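Local coordinates for glutathione peroxidase-like protein (PDB 3DWV) that probably reduces hydroperoxides as a tryparedoxin-dependent peroxidase of the glutathione peroxidase family, at residues 46-51 with 78-83; 52-57 with 107-112; 69-74 with 173-178; 86-91 with 118-123; 130-135 with 159-164. The protein carries 1 engineered substitution. All coordinates share one frame; numbering follows the deposited sequence. Where two conformers were deposited one is given.

Contact 1 of 5, residues 46-51 with 78-83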
# COMPACT_ATOMS: atom_id res chain seq x y z
N GLY A 46 -15.27 4.98 6.52
CA GLY A 46 -16.64 4.48 6.39
C GLY A 46 -16.79 3.34 5.40
O GLY A 46 -17.80 2.62 5.30
N SER A 47 -15.75 3.14 4.60
CA SER A 47 -15.67 2.08 3.62
C SER A 47 -14.28 1.47 3.72
O SER A 47 -13.36 2.21 4.07
CB SER A 47 -15.85 2.63 2.21
OG SER A 47 -17.21 2.91 1.98
N PRO A 48 -14.11 0.20 3.41
CA PRO A 48 -12.76 -0.38 3.50
C PRO A 48 -11.89 0.09 2.35
O PRO A 48 -12.37 0.67 1.37
CB PRO A 48 -13.03 -1.89 3.43
CG PRO A 48 -14.34 -2.02 2.71
CD PRO A 48 -15.13 -0.77 3.01
N LEU A 49 -10.58 -0.15 2.48
CA LEU A 49 -9.68 0.20 1.41
C LEU A 49 -8.44 -0.70 1.51
O LEU A 49 -8.21 -1.35 2.53
CB LEU A 49 -9.32 1.68 1.41
CG LEU A 49 -8.59 2.30 2.60
CD1 LEU A 49 -7.78 3.50 2.12
CD2 LEU A 49 -9.52 2.74 3.73
N LEU A 50 -7.67 -0.75 0.43
CA LEU A 50 -6.43 -1.49 0.38
C LEU A 50 -5.28 -0.52 0.09
O LEU A 50 -5.47 0.23 -0.88
CB LEU A 50 -6.42 -2.49 -0.78
CG LEU A 50 -6.67 -3.95 -0.54
CD1 LEU A 50 -6.51 -4.69 -1.87
CD2 LEU A 50 -5.78 -4.54 0.54
N ILE A 51 -4.22 -0.59 0.89
CA ILE A 51 -3.08 0.32 0.66
C ILE A 51 -1.85 -0.48 0.29
O ILE A 51 -1.34 -1.28 1.08
CB ILE A 51 -2.79 1.22 1.87
CG1 ILE A 51 -4.05 2.02 2.28
CG2 ILE A 51 -1.60 2.12 1.58
CD1 ILE A 51 -3.79 2.87 3.54
N GLN A 78 -18.84 0.04 -4.68
CA GLN A 78 -19.48 -0.23 -3.39
C GLN A 78 -18.90 0.64 -2.28
O GLN A 78 -19.25 0.52 -1.10
CB GLN A 78 -19.34 -1.71 -3.01
CG GLN A 78 -20.12 -2.69 -3.87
CD GLN A 78 -20.14 -4.11 -3.31
OE1 GLN A 78 -20.38 -4.33 -2.12
NE2 GLN A 78 -19.89 -5.12 -4.16
N GLY A 79 -17.97 1.53 -2.66
CA GLY A 79 -17.29 2.54 -1.89
C GLY A 79 -15.81 2.36 -1.65
O GLY A 79 -15.03 3.18 -1.16
N PHE A 80 -15.27 1.22 -2.00
CA PHE A 80 -13.93 0.74 -1.81
C PHE A 80 -12.91 1.57 -2.55
O PHE A 80 -13.21 2.16 -3.60
CB PHE A 80 -13.91 -0.70 -2.30
CG PHE A 80 -12.56 -1.42 -2.27
CD1 PHE A 80 -11.96 -1.81 -1.09
CD2 PHE A 80 -11.94 -1.70 -3.48
CE1 PHE A 80 -10.76 -2.50 -1.10
CE2 PHE A 80 -10.76 -2.39 -3.52
CZ PHE A 80 -10.18 -2.81 -2.33
N THR A 81 -11.67 1.67 -2.05
CA THR A 81 -10.63 2.25 -2.95
C THR A 81 -9.33 1.51 -2.71
O THR A 81 -9.17 0.80 -1.70
CB THR A 81 -10.49 3.77 -2.86
OG1 THR A 81 -9.72 4.29 -3.99
CG2 THR A 81 -9.76 4.18 -1.59
N VAL A 82 -8.42 1.65 -3.67
CA VAL A 82 -7.04 1.19 -3.53
C VAL A 82 -6.17 2.44 -3.56
O VAL A 82 -6.40 3.26 -4.49
CB VAL A 82 -6.70 0.24 -4.69
CG1 VAL A 82 -5.21 -0.03 -4.73
CG2 VAL A 82 -7.55 -1.03 -4.55
N LEU A 83 -5.22 2.60 -2.64
CA LEU A 83 -4.29 3.71 -2.71
C LEU A 83 -2.87 3.18 -2.88
O LEU A 83 -2.55 2.20 -2.17
CB LEU A 83 -4.30 4.52 -1.41
CG LEU A 83 -5.64 5.13 -1.01
CD1 LEU A 83 -5.49 5.93 0.28
CD2 LEU A 83 -6.17 6.10 -2.07

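Contact 2 of 5, residues 52-57 with 107-112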
# COMPACT_ATOMS: atom_id res chain seq x y z
N TYR A 52 -1.44 -0.23 -0.96
CA TYR A 52 -0.24 -0.84 -1.49
C TYR A 52 0.99 0.06 -1.54
O TYR A 52 0.80 1.25 -1.82
CB TYR A 52 -0.51 -1.24 -2.93
CG TYR A 52 -1.41 -2.41 -3.21
CD1 TYR A 52 -2.79 -2.30 -3.26
CD2 TYR A 52 -0.85 -3.67 -3.44
CE1 TYR A 52 -3.59 -3.41 -3.53
CE2 TYR A 52 -1.64 -4.76 -3.73
CZ TYR A 52 -3.01 -4.64 -3.76
OH TYR A 52 -3.80 -5.74 -4.04
N ASN A 53 2.18 -0.49 -1.31
CA ASN A 53 3.41 0.20 -1.72
C ASN A 53 3.80 -0.25 -3.12
O ASN A 53 3.64 -1.43 -3.44
CB ASN A 53 4.57 -0.03 -0.73
CG ASN A 53 4.94 -1.51 -0.59
OD1 ASN A 53 4.17 -2.25 0.04
ND2 ASN A 53 6.06 -1.99 -1.12
N VAL A 54 4.30 0.68 -3.96
CA VAL A 54 4.58 0.30 -5.36
C VAL A 54 5.95 0.85 -5.68
O VAL A 54 6.65 1.47 -4.85
CB VAL A 54 3.47 0.81 -6.30
CG1 VAL A 54 2.07 0.31 -5.86
CG2 VAL A 54 3.43 2.34 -6.33
N ALA A 55 6.36 0.64 -6.90
CA ALA A 55 7.66 1.12 -7.37
C ALA A 55 7.59 1.22 -8.91
O ALA A 55 6.54 0.84 -9.46
CB ALA A 55 8.79 0.22 -6.89
N SER A 56 8.60 1.69 -9.59
CA SER A 56 8.58 1.78 -11.05
C SER A 56 8.27 0.44 -11.72
O SER A 56 8.56 -0.63 -11.14
CB SER A 56 9.95 2.24 -11.55
OG SER A 56 10.15 3.60 -11.19
N LYS A 57 7.73 0.51 -12.92
CA LYS A 57 7.31 -0.68 -13.66
C LYS A 57 8.52 -1.33 -14.32
O LYS A 57 9.01 -0.76 -15.30
CB LYS A 57 6.24 -0.34 -14.70
CG LYS A 57 5.85 -1.54 -15.55
CD LYS A 57 4.80 -1.17 -16.60
CE LYS A 57 5.32 -0.14 -17.59
NZ LYS A 57 4.25 0.12 -18.64
N THR A 107 9.90 1.87 -15.99
CA THR A 107 9.30 3.17 -16.29
C THR A 107 8.30 3.59 -15.23
O THR A 107 7.96 2.87 -14.26
CB THR A 107 8.66 3.04 -17.68
OG1 THR A 107 7.63 2.03 -17.58
CG2 THR A 107 9.61 2.57 -18.76
N LYS A 108 7.81 4.82 -15.35
CA LYS A 108 6.89 5.39 -14.37
C LYS A 108 5.68 4.49 -14.14
O LYS A 108 5.01 4.10 -15.07
CB LYS A 108 6.38 6.77 -14.86
CG LYS A 108 5.48 7.40 -13.81
CD LYS A 108 4.70 8.61 -14.32
CE LYS A 108 4.25 9.48 -13.15
NZ LYS A 108 4.27 10.96 -13.42
N PHE A 109 5.39 4.14 -12.90
CA PHE A 109 4.18 3.46 -12.51
C PHE A 109 2.92 4.26 -12.87
O PHE A 109 2.92 5.48 -12.60
CB PHE A 109 4.20 3.23 -10.99
CG PHE A 109 2.99 2.38 -10.61
CD1 PHE A 109 2.89 1.07 -11.11
CD2 PHE A 109 1.98 2.88 -9.82
CE1 PHE A 109 1.80 0.28 -10.79
CE2 PHE A 109 0.92 2.05 -9.46
CZ PHE A 109 0.81 0.76 -9.95
N LYS A 110 1.98 3.53 -13.46
CA LYS A 110 0.66 4.04 -13.84
C LYS A 110 -0.46 3.09 -13.44
O LYS A 110 -0.34 1.87 -13.56
CB LYS A 110 0.53 4.23 -15.37
CG LYS A 110 1.45 5.29 -15.98
CD LYS A 110 1.30 5.47 -17.47
CE LYS A 110 1.25 4.30 -18.39
NZ LYS A 110 2.46 3.47 -18.59
N ALA A 111 -1.58 3.66 -13.01
CA ALA A 111 -2.73 2.88 -12.59
C ALA A 111 -4.05 3.65 -12.63
O ALA A 111 -4.18 4.88 -12.69
CB ALA A 111 -2.48 2.37 -11.18
N GLU A 112 -5.16 2.88 -12.54
CA GLU A 112 -6.49 3.47 -12.53
C GLU A 112 -6.86 4.06 -11.17
O GLU A 112 -7.76 4.89 -11.06
CB GLU A 112 -7.44 2.34 -12.88
CG GLU A 112 -7.63 2.14 -14.38
CD GLU A 112 -8.83 1.21 -14.57
OE1 GLU A 112 -9.98 1.68 -14.34
OE2 GLU A 112 -8.55 0.05 -14.90
O HOH W 1 5.59 2.77 -19.63
O HOH W 2 3.28 2.09 -16.25

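Contact 3 of 5, residues 69-74 with 173-178. Unlike the reference sequence in segment 69-74: T70 (reference Ala).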
# COMPACT_ATOMS: atom_id res chain seq x y z
N THR A 69 -5.74 -4.02 -9.34
CA THR A 69 -6.61 -3.36 -10.32
C THR A 69 -7.96 -4.06 -10.40
O THR A 69 -9.03 -3.43 -10.47
CB THR A 69 -5.90 -3.38 -11.68
OG1 THR A 69 -4.69 -2.57 -11.60
CG2 THR A 69 -6.79 -2.81 -12.78
N THR A 70 -7.87 -5.40 -10.41
CA THR A 70 -9.09 -6.19 -10.37
C THR A 70 -9.98 -5.82 -9.19
O THR A 70 -11.18 -5.63 -9.38
CB THR A 70 -8.77 -7.69 -10.27
OG1 THR A 70 -8.04 -8.04 -11.47
CG2 THR A 70 -10.08 -8.48 -10.22
N LEU A 71 -9.39 -5.73 -7.98
CA LEU A 71 -10.24 -5.45 -6.81
C LEU A 71 -10.78 -4.03 -6.87
O LEU A 71 -11.97 -3.80 -6.59
CB LEU A 71 -9.48 -5.61 -5.50
CG LEU A 71 -9.06 -7.04 -5.14
CD1 LEU A 71 -7.98 -7.08 -4.06
CD2 LEU A 71 -10.29 -7.81 -4.72
N TYR A 72 -9.94 -3.08 -7.22
CA TYR A 72 -10.37 -1.70 -7.41
C TYR A 72 -11.58 -1.58 -8.33
O TYR A 72 -12.62 -0.97 -8.01
CB TYR A 72 -9.18 -0.91 -8.00
CG TYR A 72 -9.53 0.55 -8.17
CD1 TYR A 72 -9.79 1.36 -7.06
CD2 TYR A 72 -9.60 1.09 -9.44
CE1 TYR A 72 -10.10 2.70 -7.20
CE2 TYR A 72 -9.92 2.44 -9.58
CZ TYR A 72 -10.17 3.22 -8.48
OH TYR A 72 -10.48 4.54 -8.69
N ASN A 73 -11.49 -2.18 -9.53
CA ASN A 73 -12.56 -2.02 -10.51
C ASN A 73 -13.80 -2.81 -10.11
O ASN A 73 -14.94 -2.38 -10.36
CB ASN A 73 -12.07 -2.46 -11.90
CG ASN A 73 -11.12 -1.45 -12.54
OD1 ASN A 73 -11.25 -0.24 -12.31
ND2 ASN A 73 -10.18 -1.99 -13.32
N LYS A 74 -13.61 -3.96 -9.47
CA LYS A 74 -14.74 -4.74 -9.02
C LYS A 74 -15.56 -4.06 -7.94
O LYS A 74 -16.79 -4.21 -7.94
CB LYS A 74 -14.20 -6.06 -8.44
CG LYS A 74 -15.31 -6.99 -8.02
CD LYS A 74 -15.11 -8.37 -8.62
CE LYS A 74 -14.26 -9.21 -7.70
NZ LYS A 74 -14.66 -10.67 -7.78
N ASP A 173 -8.24 -14.73 -1.86
CA ASP A 173 -7.74 -14.61 -0.50
C ASP A 173 -8.08 -13.24 0.08
O ASP A 173 -8.38 -13.09 1.24
CB ASP A 173 -6.22 -14.79 -0.46
CG ASP A 173 -5.82 -16.26 -0.54
OD1 ASP A 173 -6.67 -17.15 -0.35
OD2 ASP A 173 -4.61 -16.50 -0.80
N ILE A 174 -8.03 -12.24 -0.76
CA ILE A 174 -8.26 -10.88 -0.23
C ILE A 174 -9.76 -10.70 -0.08
O ILE A 174 -10.23 -10.18 0.92
CB ILE A 174 -7.56 -9.84 -1.13
CG1 ILE A 174 -6.04 -9.95 -1.12
CG2 ILE A 174 -7.95 -8.44 -0.72
CD1 ILE A 174 -5.24 -8.84 -1.79
N GLU A 175 -10.54 -11.16 -1.05
CA GLU A 175 -11.99 -11.18 -0.95
C GLU A 175 -12.52 -11.85 0.32
O GLU A 175 -13.49 -11.34 0.91
CB GLU A 175 -12.57 -11.86 -2.21
CG GLU A 175 -12.60 -10.91 -3.39
CD GLU A 175 -13.25 -11.54 -4.61
OE1 GLU A 175 -13.26 -12.80 -4.74
OE2 GLU A 175 -13.78 -10.79 -5.45
N GLU A 176 -11.94 -12.97 0.77
CA GLU A 176 -12.37 -13.61 2.02
C GLU A 176 -12.47 -12.60 3.17
O GLU A 176 -13.42 -12.63 3.97
CB GLU A 176 -11.42 -14.72 2.43
CG GLU A 176 -10.99 -15.71 1.38
CD GLU A 176 -12.14 -16.36 0.64
OE1 GLU A 176 -12.59 -15.81 -0.40
OE2 GLU A 176 -12.60 -17.44 1.07
N LYS A 177 -11.50 -11.69 3.26
CA LYS A 177 -11.45 -10.65 4.27
C LYS A 177 -12.26 -9.41 3.89
O LYS A 177 -12.95 -8.78 4.73
CB LYS A 177 -10.02 -10.18 4.52
CG LYS A 177 -8.98 -11.23 4.84
CD LYS A 177 -9.53 -12.30 5.77
CE LYS A 177 -8.42 -13.29 6.13
NZ LYS A 177 -9.00 -14.53 6.68
N LEU A 178 -12.19 -8.98 2.63
CA LEU A 178 -12.81 -7.73 2.20
C LEU A 178 -14.34 -7.79 2.11
O LEU A 178 -15.03 -6.82 2.46
CB LEU A 178 -12.23 -7.35 0.86
CG LEU A 178 -12.84 -6.18 0.10
CD1 LEU A 178 -12.74 -4.88 0.88
CD2 LEU A 178 -12.14 -6.02 -1.26

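Contact 4 of 5, residues 86-91 with 118-123. Engineered in segment 86-91: S87 (natural residue Cys).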
# COMPACT_ATOMS: atom_id res chain seq x y z
N PRO A 86 4.20 4.99 -3.84
CA PRO A 86 5.47 4.56 -4.44
C PRO A 86 6.66 4.84 -3.52
O PRO A 86 6.68 5.88 -2.86
CB PRO A 86 5.57 5.40 -5.72
CG PRO A 86 4.20 5.98 -5.90
CD PRO A 86 3.67 6.21 -4.51
N SER A 87 7.61 3.92 -3.49
CA SER A 87 8.83 4.12 -2.70
C SER A 87 9.74 5.14 -3.37
O SER A 87 9.87 5.13 -4.60
CB SER A 87 9.62 2.84 -2.52
OG SER A 87 10.89 3.13 -1.91
N ASN A 88 10.40 6.00 -2.60
CA ASN A 88 11.38 6.91 -3.19
C ASN A 88 12.73 6.24 -3.43
O ASN A 88 13.70 6.91 -3.84
CB ASN A 88 11.57 8.14 -2.30
CG ASN A 88 12.15 7.78 -0.95
OD1 ASN A 88 12.60 6.67 -0.68
ND2 ASN A 88 12.15 8.73 -0.00
N GLN A 89 12.84 4.93 -3.16
CA GLN A 89 14.05 4.15 -3.40
C GLN A 89 15.29 4.68 -2.70
O GLN A 89 16.41 4.32 -3.05
CB GLN A 89 14.36 4.06 -4.90
CG GLN A 89 13.19 3.43 -5.65
CD GLN A 89 12.82 2.03 -5.22
OE1 GLN A 89 13.72 1.24 -4.90
NE2 GLN A 89 11.53 1.70 -5.21
N PHE A 90 15.12 5.52 -1.71
CA PHE A 90 16.28 6.13 -1.06
C PHE A 90 16.82 5.32 0.11
O PHE A 90 16.03 5.04 1.03
CB PHE A 90 15.87 7.50 -0.49
CG PHE A 90 17.08 8.21 0.10
CD1 PHE A 90 18.16 8.55 -0.70
CD2 PHE A 90 17.14 8.51 1.45
CE1 PHE A 90 19.27 9.18 -0.17
CE2 PHE A 90 18.25 9.17 1.99
CZ PHE A 90 19.33 9.52 1.18
N GLY A 91 18.09 4.96 0.11
CA GLY A 91 18.70 4.48 1.34
C GLY A 91 19.11 3.04 1.45
O GLY A 91 19.79 2.60 2.42
N LYS A 118 5.86 9.99 -3.47
CA LYS A 118 6.88 9.03 -3.03
C LYS A 118 7.26 9.23 -1.59
O LYS A 118 7.36 10.37 -1.13
CB LYS A 118 8.15 9.14 -3.89
CG LYS A 118 7.87 8.62 -5.31
CD LYS A 118 9.08 8.58 -6.23
CE LYS A 118 8.92 7.45 -7.25
NZ LYS A 118 9.73 7.67 -8.49
N ILE A 119 7.48 8.13 -0.88
CA ILE A 119 7.77 8.06 0.53
C ILE A 119 8.80 6.97 0.86
O ILE A 119 8.99 6.08 0.03
CB ILE A 119 6.49 7.70 1.31
CG1 ILE A 119 5.98 6.29 1.00
CG2 ILE A 119 5.37 8.69 1.05
CD1 ILE A 119 4.99 5.82 2.06
N ASN A 120 9.43 7.03 2.02
CA ASN A 120 10.24 5.87 2.48
C ASN A 120 9.27 4.92 3.19
O ASN A 120 8.44 5.42 3.99
CB ASN A 120 11.40 6.20 3.44
CG ASN A 120 12.70 6.57 2.75
OD1 ASN A 120 13.07 7.76 2.67
ND2 ASN A 120 13.38 5.54 2.23
N VAL A 121 9.35 3.61 2.88
CA VAL A 121 8.39 2.80 3.64
C VAL A 121 9.18 2.00 4.69
O VAL A 121 8.52 1.52 5.61
CB VAL A 121 7.55 1.86 2.82
CG1 VAL A 121 6.61 2.60 1.86
CG2 VAL A 121 8.42 0.94 1.98
N ASN A 122 10.50 1.91 4.51
CA ASN A 122 11.36 1.32 5.55
C ASN A 122 12.44 2.31 6.03
O ASN A 122 12.60 3.40 5.47
CB ASN A 122 12.00 0.04 5.05
CG ASN A 122 11.03 -1.05 4.68
OD1 ASN A 122 10.01 -1.23 5.35
ND2 ASN A 122 11.39 -1.82 3.65
N GLY A 123 13.19 1.94 7.07
CA GLY A 123 14.31 2.72 7.55
C GLY A 123 13.95 3.85 8.50
O GLY A 123 12.77 4.04 8.87
O HOH W 3 10.43 11.17 -0.79

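Contact 5 of 5, residues 130-135 with 159-164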
# COMPACT_ATOMS: atom_id res chain seq x y z
N TYR A 130 3.19 4.29 7.56
CA TYR A 130 3.74 2.94 7.35
C TYR A 130 4.21 2.36 8.69
O TYR A 130 4.03 1.18 9.02
CB TYR A 130 4.84 2.96 6.24
CG TYR A 130 4.14 2.53 4.97
CD1 TYR A 130 3.44 3.44 4.19
CD2 TYR A 130 4.17 1.20 4.58
CE1 TYR A 130 2.78 3.05 3.05
CE2 TYR A 130 3.49 0.82 3.43
CZ TYR A 130 2.80 1.73 2.66
OH TYR A 130 2.13 1.36 1.50
N GLU A 131 4.87 3.17 9.52
CA GLU A 131 5.28 2.69 10.85
C GLU A 131 4.07 2.21 11.61
O GLU A 131 4.14 1.14 12.26
CB GLU A 131 6.07 3.78 11.57
CG GLU A 131 7.38 3.94 10.73
CD GLU A 131 8.25 2.71 10.84
OE1 GLU A 131 9.08 2.79 11.80
OE2 GLU A 131 8.27 1.66 10.12
N TYR A 132 2.99 2.98 11.49
CA TYR A 132 1.76 2.48 12.15
C TYR A 132 1.20 1.21 11.56
O TYR A 132 0.84 0.28 12.30
CB TYR A 132 0.73 3.63 12.07
CG TYR A 132 -0.68 3.22 12.48
CD1 TYR A 132 -1.02 2.90 13.80
CD2 TYR A 132 -1.68 3.16 11.52
CE1 TYR A 132 -2.32 2.53 14.14
CE2 TYR A 132 -2.96 2.79 11.82
CZ TYR A 132 -3.27 2.48 13.13
OH TYR A 132 -4.57 2.11 13.39
N MET A 133 1.02 1.10 10.22
CA MET A 133 0.43 -0.10 9.65
C MET A 133 1.33 -1.31 9.88
O MET A 133 0.85 -2.41 10.19
CB MET A 133 0.20 0.10 8.13
CG MET A 133 -0.87 1.13 7.84
SD MET A 133 -1.31 1.22 6.08
CE MET A 133 0.24 1.48 5.23
N LYS A 134 2.66 -1.12 9.75
CA LYS A 134 3.60 -2.24 9.92
C LYS A 134 3.62 -2.78 11.33
O LYS A 134 3.79 -4.00 11.56
CB LYS A 134 5.02 -1.78 9.53
CG LYS A 134 5.20 -1.53 8.03
CD LYS A 134 6.34 -0.55 7.79
CE LYS A 134 7.70 -1.15 8.08
NZ LYS A 134 8.80 -0.15 7.87
N LYS A 135 3.48 -1.87 12.32
CA LYS A 135 3.54 -2.43 13.67
C LYS A 135 2.16 -2.99 14.00
O LYS A 135 2.09 -3.97 14.78
CB LYS A 135 4.04 -1.44 14.71
CG LYS A 135 3.12 -0.27 15.02
CD LYS A 135 3.32 0.15 16.47
CE LYS A 135 2.45 1.36 16.79
NZ LYS A 135 2.73 2.45 15.81
N GLY A 159 -10.85 2.81 9.58
CA GLY A 159 -9.47 3.15 9.26
C GLY A 159 -8.43 2.32 9.97
O GLY A 159 -7.25 2.67 10.03
N VAL A 160 -8.80 1.19 10.55
CA VAL A 160 -7.85 0.30 11.22
C VAL A 160 -7.30 -0.80 10.31
O VAL A 160 -8.10 -1.47 9.63
CB VAL A 160 -8.56 -0.37 12.41
CG1 VAL A 160 -7.56 -1.07 13.31
CG2 VAL A 160 -9.38 0.66 13.19
N PRO A 161 -5.99 -1.00 10.25
CA PRO A 161 -5.35 -2.07 9.48
C PRO A 161 -5.70 -3.44 10.06
O PRO A 161 -5.40 -3.62 11.24
CB PRO A 161 -3.85 -1.83 9.66
CG PRO A 161 -3.75 -0.42 10.15
CD PRO A 161 -4.99 -0.14 10.94
N VAL A 162 -6.30 -4.32 9.26
CA VAL A 162 -6.78 -5.61 9.77
C VAL A 162 -6.11 -6.79 9.09
O VAL A 162 -6.18 -7.91 9.62
CB VAL A 162 -8.31 -5.68 9.62
CG1 VAL A 162 -8.91 -4.70 10.63
CG2 VAL A 162 -8.81 -5.37 8.22
N GLU A 163 -5.47 -6.63 7.95
CA GLU A 163 -4.69 -7.70 7.32
C GLU A 163 -3.51 -7.10 6.57
O GLU A 163 -3.61 -5.97 6.04
CB GLU A 163 -5.50 -8.55 6.34
CG GLU A 163 -6.86 -9.01 6.79
CD GLU A 163 -6.89 -10.18 7.76
OE1 GLU A 163 -5.87 -10.90 7.88
OE2 GLU A 163 -7.97 -10.36 8.39
N ARG A 164 -2.42 -7.85 6.48
CA ARG A 164 -1.27 -7.55 5.64
C ARG A 164 -1.23 -8.67 4.58
O ARG A 164 -1.25 -9.85 4.99
CB ARG A 164 0.09 -7.52 6.34
CG ARG A 164 1.26 -7.10 5.47
CD ARG A 164 2.66 -7.46 5.93
NE ARG A 164 3.08 -6.60 7.01
CZ ARG A 164 4.31 -6.12 7.20
NH1 ARG A 164 5.33 -6.39 6.40
NH2 ARG A 164 4.49 -5.33 8.25

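Contact 1 of 5, residues 46-51 with 78-83
The F80 ring leans obliquely on the backbone of P48, L49 and L50. F80 CD1 lies 3.5 Å from P48 O and its CE1 3.8 Å from L49 CA, while its CZ reaches L50 CB at 4.1 Å. F80 CG is anti to the backbone N (chi1 176°), and the ring beyond it lies against segment 46-51. Past this ring the strands run parallel, 15° apart. L50 serves both neighbours of V82: its N donates to T81 O (3.0 Å) and its O accepts from L83 N (3.0 Å). L50 and V82 share the sheet face covered by helix 64-75; on the other, L49 CD1 touches L83 CD1 at 3.8 Å. These strands and helix 64-75 form a beta-alpha-beta crossover of the thioredoxin-like fold. The backbone N and O of L50 are thus both taken up by strand 81-86, and almost wholly apolar side chains are presented to the layers packed on the sheet.

Contact 2 of 5, residues 52-57 with 107-112
V54 and F109 meet at about a right angle, the valine standing over one face of the ring. V54 CB is 4.2 Å above the plane of the F109 ring, displaced toward the rim, and V54 CG2 comes within 3.8 Å of F109 CD2. F109 CG is anti to its backbone N (chi1 -174°); the ring beyond lies against V54, and Y65 of helix 64-75 also touches it. K57 and T107, by contrast, lie side by side and point the same way, with K57 CE 3.2 Å from T107 OG1. Their backbones form a single antiparallel hydrogen-bonded pair: K57 N donates to T107 O at 2.7 Å, and T107 N to K57 O at 2.9 Å. The pair directly adjoins the disulfide C58-C106, K57 preceding the predicted active-site C58 and T107 following C106, so the two segments are joined by hydrogen bonds right beside a covalent link in this oxidised form. At the outer edge K110 crosses K57 obliquely, bringing its NZ 3.8 Å from K57 NZ. A water accepts from K110 NZ, more weakly from K57 NZ, and donates to K108 O, which probably eases the repulsion between the like charges. Another water links K57 NZ to T107 OG1.

Contact 3 of 5, residues 69-74 with 173-178
E175 OE2 is approached by two groups, K74 NZ across the contact and Y75 OH one residue farther along the same helix as K74. The salt bridge to K74 is modelled at only 2.5 Å between K74 NZ and E175 OE2, with K74 CE also too near, so the geometry at this oxygen is doubtful; the two groups are of opposite charge and modelled as an ion pair. The two side chains cross at about a right angle, the lysine bent and the glutamate extended beyond CG. Next to the ion pair L71 does the apolar work. L71 CD1 presses on I174 CG2 at 3.6 Å, while L71 CD2 lies 4.1 Å from E175 CG and 4.3 Å from L178 CD2, so the leucine fork spans one turn of the facing helix. Helices 64-75 and 171-181 lie together on one side of the central sheet, as in the three-layer sandwich of the thioredoxin-like fold, their local axes 11.8 Å apart and inclined by 38°. At that separation contact is left to side chains. L71 also rests on L50 of the sheet, and I174 on Y52 and F165. I174 CG2 is anti to the backbone N, beside the carbonyl carbon, and from there it meets the leucine methyl; L178 extends the apolar layer to P48 and F80.

Contact 4 of 5, residues 86-91 with 118-123
An ST turn at S87 and an Asx turn at N88 follow each other in the loop after strand 81-86, and N88 there meets I119 and N120 of the loop before helix 128-136. The backbones are bridged at S87 and I119: I119 N donates to P86 O at 3.1 Å, and I119 O receives N88 N at 3.0 Å. The ST turn is made by an engineered residue, S87 being cysteine in the natural protein; its OG accepts from Q89 N and is also hydrogen-bonded to E94 OE1. N88 CG lies between the backbone N and the carbonyl carbon (chi1 63°), and N88 OD1 accepts from F90 N at 3.0 Å. The amides of N88 and N120 stand 81° apart. N88 ND2 approaches N120 OD1 (3.0 Å) from above the carbonyl plane, although the bond is straight at the hydrogen (168°). A water takes a further bond from N88 ND2 and donates to K118 O. N120 ND2 reaches F90 O at 3.0 Å, in the carbonyl plane, and bonds E94 OE2 as well, so the buried N120 amide is held by three residues of the loop after strand 81-86: N88, F90 and E94. The extended K118 chain lies alongside, K118 CE 3.6 Å from S87 O. A side-chain oxygen receiving the backbone N two residues ahead marks the Asx turn of N88, set here beside a single backbone bridge between two loops.

Contact 5 of 5, residues 130-135 with 159-164
P161 is the close-packed centre of this contact, with Y132 and M133 each crossing its ring at about a right angle. Y132 OH lies 3.4 Å from P161 CD and Y132 CE2 3.7 Å from the same atom; M133 CG meets P161 CG at 4.0 Å. Y132 CG is anti to the backbone N (chi1 170°), and the ring beyond it reaches P161. M133 then turns back, its CE 3.5 Å above the centre of the Y130 ring. Against this buried cluster stands the partly exposed R164, which touches K134 through NH2, 3.6 Å from K134 CA; K134 O lies at the guanidinium edge, in plane. R164 makes its hydrogen bonds elsewhere, to K144 O, A145 O and K137 O, while K134 NZ holds E131 OE2 (2.9 Å), V121 O and N122 OD1. Between P161 and R164, V162 and E163 form a classic beta bulge opposite L154. Helix 128-136 thus meets the edge strand largely by apolar packing, and the two cations, each with oxygen partners elsewhere, probably repel little.

Overall arrangement
Strand 49-54 ties the set together: contact 1 occupies its start and contact 2 its end, joined where Y52 N lies 2.9 Å from L83 O. The sheet is covered on both faces. Contact 3 packs on one, L50 CD1 lying 3.6 Å from L71 CD1, and contact 5 on the other, with I51 CD1 3.9 Å from M133 SD. Contact 4 continues from strand 81-86, meets contact 2 through V54 O and S87 N (3.0 Å), and reaches contact 5 through V121 O and K134 NZ (2.8 Å). Contact 2 adjoins the C58-C106 disulfide; in contact 4 the K118 side chain is about 11 Å from that of C58. Contacts 3 and 4 have centres about 26 Å apart.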